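Local coordinates for rhodopsin (PDB 6KFQ), which is a thermophilic, retinal-containing microbial rhodopsin that pumps protons and probably serves as a photoreceptor, at residues E66-R71 against V192-E197. Sequence-based numbering, arbitrary orientation.
Sequences EFYWAR and VSLSVE. With MPG ([(Z)-octadec-9-enyl] (2R)-2,3-bis(oxidanyl)propanoate), chain Q.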
loop_
_atom_site.group_PDB
_atom_site.type_symbol
_atom_site.label_atom_id
_atom_site.label_comp_id
_atom_site.label_asym_id
_atom_site.label_seq_id
_atom_site.Cartn_x
_atom_site.Cartn_y
_atom_site.Cartn_z
ATOM N N GLU A 66 -2.932 21.480 8.701
ATOM C CA GLU A 66 -3.537 21.001 7.468
ATOM C C GLU A 66 -3.382 19.489 7.407
ATOM O O GLU A 66 -2.268 18.964 7.508
ATOM C CB GLU A 66 -2.906 21.657 6.240
ATOM C CG GLU A 66 -3.669 21.350 4.953
ATOM C CD GLU A 66 -3.057 21.987 3.719
ATOM O OE1 GLU A 66 -2.050 22.713 3.851
ATOM O OE2 GLU A 66 -3.588 21.756 2.612
ATOM N N PHE A 67 -4.500 18.788 7.260
ATOM C CA PHE A 67 -4.531 17.334 7.360
ATOM C C PHE A 67 -5.034 16.766 6.041
ATOM O O PHE A 67 -6.201 16.961 5.686
ATOM C CB PHE A 67 -5.411 16.889 8.530
ATOM C CG PHE A 67 -5.509 15.394 8.682
ATOM C CD1 PHE A 67 -4.363 14.615 8.777
ATOM C CD2 PHE A 67 -6.744 14.771 8.735
ATOM C CE1 PHE A 67 -4.448 13.239 8.912
ATOM C CE2 PHE A 67 -6.842 13.394 8.882
ATOM C CZ PHE A 67 -5.692 12.625 8.971
ATOM N N TYR A 68 -4.152 16.070 5.319
ATOM C CA TYR A 68 -4.500 15.383 4.072
ATOM C C TYR A 68 -5.106 14.024 4.397
ATOM O O TYR A 68 -4.416 13.003 4.450
ATOM C CB TYR A 68 -3.277 15.235 3.173
ATOM C CG TYR A 68 -2.951 16.499 2.419
ATOM C CD1 TYR A 68 -3.522 16.757 1.181
ATOM C CD2 TYR A 68 -2.084 17.442 2.949
ATOM C CE1 TYR A 68 -3.235 17.919 0.487
ATOM C CE2 TYR A 68 -1.788 18.605 2.267
ATOM C CZ TYR A 68 -2.367 18.839 1.036
ATOM O OH TYR A 68 -2.077 19.993 0.348
ATOM N N TRP A 69 -6.426 14.001 4.600
ATOM C CA TRP A 69 -7.102 12.762 4.973
ATOM C C TRP A 69 -7.403 11.859 3.783
ATOM O O TRP A 69 -7.579 10.651 3.981
ATOM C CB TRP A 69 -8.404 13.081 5.714
ATOM C CG TRP A 69 -9.261 14.057 4.988
ATOM C CD1 TRP A 69 -9.294 15.402 5.169
ATOM C CD2 TRP A 69 -10.208 13.765 3.954
ATOM N NE1 TRP A 69 -10.202 15.974 4.311
ATOM C CE2 TRP A 69 -10.779 14.989 3.555
ATOM C CE3 TRP A 69 -10.633 12.589 3.332
ATOM C CZ2 TRP A 69 -11.751 15.072 2.560
ATOM C CZ3 TRP A 69 -11.594 12.672 2.342
ATOM C CH2 TRP A 69 -12.144 13.901 1.967
ATOM N N ALA A 70 -7.480 12.407 2.561
ATOM C CA ALA A 70 -7.783 11.569 1.400
ATOM C C ALA A 70 -6.738 10.478 1.224
ATOM O O ALA A 70 -7.042 9.402 0.694
ATOM C CB ALA A 70 -7.866 12.426 0.134
ATOM N N ARG A 71 -5.502 10.769 1.635
ATOM C CA ARG A 71 -4.412 9.806 1.715
ATOM C C ARG A 71 -4.854 8.478 2.320
ATOM O O ARG A 71 -4.565 7.395 1.790
ATOM C CB ARG A 71 -3.311 10.458 2.557
ATOM C CG ARG A 71 -2.065 9.697 2.701
ATOM C CD ARG A 71 -1.004 10.476 3.476
ATOM N NE ARG A 71 -0.753 11.842 3.006
ATOM C CZ ARG A 71 -0.178 12.172 1.846
ATOM N NH1 ARG A 71 0.182 11.244 0.965
ATOM N NH2 ARG A 71 0.015 13.452 1.557
ATOM N N VAL A 192 9.805 17.939 10.047
ATOM C CA VAL A 192 9.901 18.404 8.670
ATOM C C VAL A 192 8.605 19.122 8.311
ATOM O O VAL A 192 7.577 18.985 8.982
ATOM C CB VAL A 192 10.183 17.260 7.674
ATOM C CG1 VAL A 192 11.471 16.539 8.046
ATOM C CG2 VAL A 192 9.019 16.289 7.619
ATOM N N SER A 193 8.669 19.899 7.236
ATOM C CA SER A 193 7.518 20.657 6.775
ATOM C C SER A 193 6.496 19.734 6.120
ATOM O O SER A 193 6.794 18.600 5.737
ATOM C CB SER A 193 7.954 21.727 5.772
ATOM O OG SER A 193 8.419 21.110 4.585
ATOM N N LEU A 194 5.269 20.243 5.992
ATOM C CA LEU A 194 4.235 19.505 5.268
ATOM C C LEU A 194 4.667 19.209 3.832
ATOM O O LEU A 194 4.360 18.143 3.288
ATOM C CB LEU A 194 2.927 20.301 5.284
ATOM C CG LEU A 194 1.782 19.745 4.437
ATOM C CD1 LEU A 194 1.355 18.369 4.934
ATOM C CD2 LEU A 194 0.606 20.706 4.414
ATOM N N SER A 195 5.368 20.145 3.196
ATOM C CA SER A 195 5.844 19.882 1.840
ATOM C C SER A 195 6.790 18.688 1.806
ATOM O O SER A 195 6.694 17.838 0.913
ATOM C CB SER A 195 6.527 21.122 1.268
ATOM O OG SER A 195 7.224 20.771 0.085
ATOM N N VAL A 196 7.706 18.597 2.772
ATOM C CA VAL A 196 8.617 17.456 2.831
ATOM C C VAL A 196 7.843 16.170 3.097
ATOM O O VAL A 196 8.083 15.134 2.462
ATOM C CB VAL A 196 9.704 17.692 3.893
ATOM C CG1 VAL A 196 10.523 16.426 4.110
ATOM C CG2 VAL A 196 10.598 18.845 3.487
ATOM N N GLU A 197 6.913 16.215 4.058
ATOM C CA GLU A 197 6.084 15.048 4.350
ATOM C C GLU A 197 5.370 14.541 3.099
ATOM O O GLU A 197 5.328 13.331 2.835
ATOM C CB GLU A 197 5.060 15.391 5.430
ATOM C CG GLU A 197 4.051 14.291 5.680
ATOM C CD GLU A 197 2.897 14.740 6.554
ATOM O OE1 GLU A 197 1.908 13.989 6.630
ATOM O OE2 GLU A 197 2.968 15.843 7.144
HETATM C C7 MPG Q . 7.387 25.660 0.317
HETATM C C8 MPG Q . 8.449 24.861 1.011
HETATM C C9 MPG Q . 9.359 24.118 0.080
HETATM C C10 MPG Q . 9.590 22.827 0.113
HETATM C C11 MPG Q . 10.559 22.060 -0.735
HETATM C C12 MPG Q . 10.549 20.583 -0.458
HETATM C C13 MPG Q . 11.596 19.798 -1.228
HETATM C C14 MPG Q . 11.577 18.310 -0.966
HETATM C C15 MPG Q . 12.679 17.534 -1.657
HETATM C C16 MPG Q . 12.607 17.531 -3.163
HETATM C C17 MPG Q . 13.692 16.728 -3.838
HETATM C C18 MPG Q . 13.522 16.576 -5.329
HETATM O O HOH W 1 0.166 14.605 4.299
#
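Glu66 and Leu194 mark the closest backbone approach, their CA atoms 8.2 Å apart, where residues 66-71, running from strand 66-67 toward helix 70-90, pass the N-terminal turn of helix 194-218. Side chains span that gap. Leu194, with CG anti to its own N (chi1 173°), sends both methyls across: CD2 meets the edge of the Tyr68 ring close to its plane, 3.8 Å from CE2, while CD1 also lies near the CD2-CE2 edge of the tyrosine. The same leucine CD2 comes within 3.4 Å of Glu66 OE1, the extended glutamate crossing it at about a right angle. An inverse gamma turn centred on Tyr68 carries its ring toward helix 194-218, and its hydroxyl is hydrogen-bonded to Glu2 OE1, which also lies close to Glu66 OE1; Glu66 OE2 is held by Ser58. Replacing Leu194 with an alanine would probably open a gap beside the tyrosine edge and remove the methyl that packs on Glu66. Deeper along the helices, one water joins Arg71 to Glu197: it accepts from Arg71 NH2 and donates to Glu197 OE1, 3.0 Å in each case. The other oxygen of Glu197 is bonded to Thr186, and Glu187 lies close to OE1. On the far side of the helix start, Ser193 is the N-cap, its OG accepting from Val196 N at 3.2 Å, and Ser195 OG, bonded to Trp5, lies 3.1 Å from C10 of a bound lipid chain. Leu194 thus packs helix 194-218 against the connection between helices 32-53 and 70-90, while the water links helix 70-90 to helix 194-218. An arginine of the third helix joined through water to a glutamate of the seventh resembles the extracellular proton-release region of bacteriorhodopsin, consistent with proton pumping.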